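Side-chain contact in nitroreductase family protein (Sphingopyxis sp., PDB 7DP1), which is an FMN- and NADPH-dependent nitroreductase that takes part in the breakdown of dinitroaniline herbicides: residues 159-162 against 163-167. The protein carries 1 engineered substitution. Residues are numbered along the deposited sequence; the frame is centred on the assembly and turned at random.
Sequences QSVM and LLLVE
Two successive turns near the C-terminal end of helix 148-167 meet here, Gln159 packing against Leu163 and Val161 against Leu165, each an i to i+4 pair. Leu163 N gives a hydrogen bond to Gln159 O (3.0 Å), and Leu165 N donates to Val161 O at 2.9 Å. Gln159 CG lies anti to the backbone N (chi1 174°) and the chain bends at chi2, which lays one face of the amide against Leu163 CG and CD1, with Gln159 NE2 3.9 Å from Leu163 CD1. Leu163 CG also sits 3.3 Å from Gln159 O. Val161 and Leu165 run alongside each other, pointing the same way, and touch lightly where CG1 of Val161 meets CD1 of Leu165 at 4.2 Å. The buried Gln159 NE2 is hydrogen-bonded to Ser160 OG of the second subunit, which also bonds Met156 O of its own chain; an alanine in place of Gln159 would probably lose this bond between the subunits and open a gap beside Leu163. Around this largely buried stretch, Leu163 packs on helix 11-17, Val161, Leu164 and Leu165 face helix 31-41, and Met162, its side chain about 6 Å from a bound FMN, rests on strand 171-175.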
ATOM      1  N   GLN A 159       4.138  -2.527  -2.571  1.00 28.88           N
ATOM      2  CA  GLN A 159       3.786  -2.567  -3.990  1.00 27.88           C
ATOM      3  C   GLN A 159       4.895  -1.958  -4.857  1.00 28.75           C
ATOM      4  O   GLN A 159       5.124  -2.386  -5.982  1.00 30.61           O
ATOM      5  CB  GLN A 159       2.457  -1.836  -4.247  1.00 28.37           C
ATOM      6  CG  GLN A 159       2.073  -1.689  -5.724  1.00 26.91           C
ATOM      7  CD  GLN A 159       1.635  -3.004  -6.362  1.00 32.44           C
ATOM      8  OE1 GLN A 159       2.009  -4.110  -5.911  1.00 33.10           O
ATOM      9  NE2 GLN A 159       0.842  -2.898  -7.419  1.00 29.98           N
ATOM     10  N   SER A 160       5.577  -0.938  -4.354  1.00 24.76           N
ATOM     11  CA  SER A 160       6.738  -0.434  -5.102  1.00 27.06           C
ATOM     12  C   SER A 160       7.757  -1.548  -5.325  1.00 32.44           C
ATOM     13  O   SER A 160       8.249  -1.757  -6.456  1.00 25.38           O
ATOM     14  CB  SER A 160       7.380   0.739  -4.369  1.00 31.69           C
ATOM     15  OG  SER A 160       6.446   1.805  -4.266  1.00 27.37           O
ATOM     16  N   VAL A 161       8.064  -2.293  -4.262  1.00 24.87           N
ATOM     17  CA  VAL A 161       9.048  -3.376  -4.396  1.00 24.47           C
ATOM     18  C   VAL A 161       8.596  -4.442  -5.396  1.00 28.38           C
ATOM     19  O   VAL A 161       9.343  -4.851  -6.284  1.00 34.45           O
ATOM     20  CB  VAL A 161       9.321  -4.000  -3.017  1.00 32.21           C
ATOM     21  CG1 VAL A 161      10.232  -5.228  -3.132  1.00 30.00           C
ATOM     22  CG2 VAL A 161       9.927  -2.924  -2.104  1.00 23.72           C
ATOM     23  N   MET A 162       7.348  -4.869  -5.270  1.00 28.39           N
ATOM     24  CA  MET A 162       6.834  -5.935  -6.112  1.00 33.24           C
ATOM     25  C   MET A 162       6.859  -5.544  -7.598  1.00 36.36           C
ATOM     26  O   MET A 162       7.171  -6.353  -8.465  1.00 34.84           O
ATOM     27  CB  MET A 162       5.416  -6.284  -5.665  1.00 28.00           C
ATOM     28  CG  MET A 162       5.394  -6.974  -4.296  1.00 26.28           C
ATOM     29  SD  MET A 162       3.738  -7.550  -3.925  1.00 39.24           S
ATOM     30  CE  MET A 162       3.008  -6.038  -3.329  1.00 32.71           C
ATOM     31  N   LEU A 163       6.518  -4.291  -7.891  1.00 31.49           N
ATOM     32  CA  LEU A 163       6.588  -3.824  -9.273  1.00 32.13           C
ATOM     33  C   LEU A 163       8.016  -3.732  -9.790  1.00 34.61           C
ATOM     34  O   LEU A 163       8.273  -4.098 -10.930  1.00 40.46           O
ATOM     35  CB  LEU A 163       5.909  -2.468  -9.402  1.00 30.79           C
ATOM     36  CG  LEU A 163       4.394  -2.557  -9.195  1.00 32.41           C
ATOM     37  CD1 LEU A 163       3.772  -1.183  -9.250  1.00 31.64           C
ATOM     38  CD2 LEU A 163       3.827  -3.460 -10.277  1.00 33.34           C
ATOM     39  N   LEU A 164       8.943  -3.263  -8.949  1.00 28.56           N
ATOM     40  CA  LEU A 164      10.350  -3.170  -9.355  1.00 37.24           C
ATOM     41  C   LEU A 164      10.956  -4.541  -9.651  1.00 45.85           C
ATOM     42  O   LEU A 164      11.808  -4.682 -10.535  1.00 45.28           O
ATOM     43  CB  LEU A 164      11.176  -2.484  -8.266  1.00 35.31           C
ATOM     44  CG  LEU A 164      10.926  -0.980  -8.179  1.00 37.78           C
ATOM     45  CD1 LEU A 164      11.409  -0.380  -6.833  1.00 28.63           C
ATOM     46  CD2 LEU A 164      11.574  -0.283  -9.348  1.00 36.21           C
ATOM     47  N   LEU A 165      10.526  -5.545  -8.893  1.00 39.65           N
ATOM     48  CA  LEU A 165      11.002  -6.904  -9.103  1.00 41.12           C
ATOM     49  C   LEU A 165      10.621  -7.382 -10.488  1.00 41.59           C
ATOM     50  O   LEU A 165      11.461  -7.846 -11.256  1.00 43.66           O
ATOM     51  CB  LEU A 165      10.417  -7.841  -8.042  1.00 43.55           C
ATOM     52  CG  LEU A 165      11.002  -7.702  -6.633  1.00 36.44           C
ATOM     53  CD1 LEU A 165      10.220  -8.568  -5.653  1.00 28.60           C
ATOM     54  CD2 LEU A 165      12.490  -8.090  -6.636  1.00 31.56           C
ATOM     55  N   VAL A 166       9.334  -7.245 -10.796  1.00 48.68           N
ATOM     56  CA  VAL A 166       8.774  -7.632 -12.087  1.00 38.81           C
ATOM     57  C   VAL A 166       9.517  -6.957 -13.222  1.00 40.75           C
ATOM     58  O   VAL A 166       9.886  -7.603 -14.225  1.00 48.88           O
ATOM     59  CB  VAL A 166       7.278  -7.273 -12.158  1.00 41.81           C
ATOM     60  CG1 VAL A 166       6.788  -7.246 -13.594  1.00 44.35           C
ATOM     61  CG2 VAL A 166       6.465  -8.255 -11.317  1.00 47.48           C
ATOM     62  N   GLU A 167       9.748  -5.660 -13.054  1.00 36.77           N
ATOM     63  CA  GLU A 167      10.511  -4.870 -14.022  1.00 47.08           C
ATOM     64  C   GLU A 167      11.909  -5.439 -14.244  1.00 49.30           C
ATOM     65  O   GLU A 167      12.444  -5.363 -15.353  1.00 53.29           O
ATOM     66  CB  GLU A 167      10.621  -3.416 -13.560  1.00 50.46           C
ATOM     67  CG  GLU A 167      11.355  -2.495 -14.532  1.00 61.30           C
ATOM     68  CD  GLU A 167      11.582  -1.101 -13.966  1.00 72.96           C
ATOM     69  OE1 GLU A 167      12.092  -1.001 -12.832  1.00 79.17           O
ATOM     70  OE2 GLU A 167      11.263  -0.107 -14.657  1.00 77.12           O
TER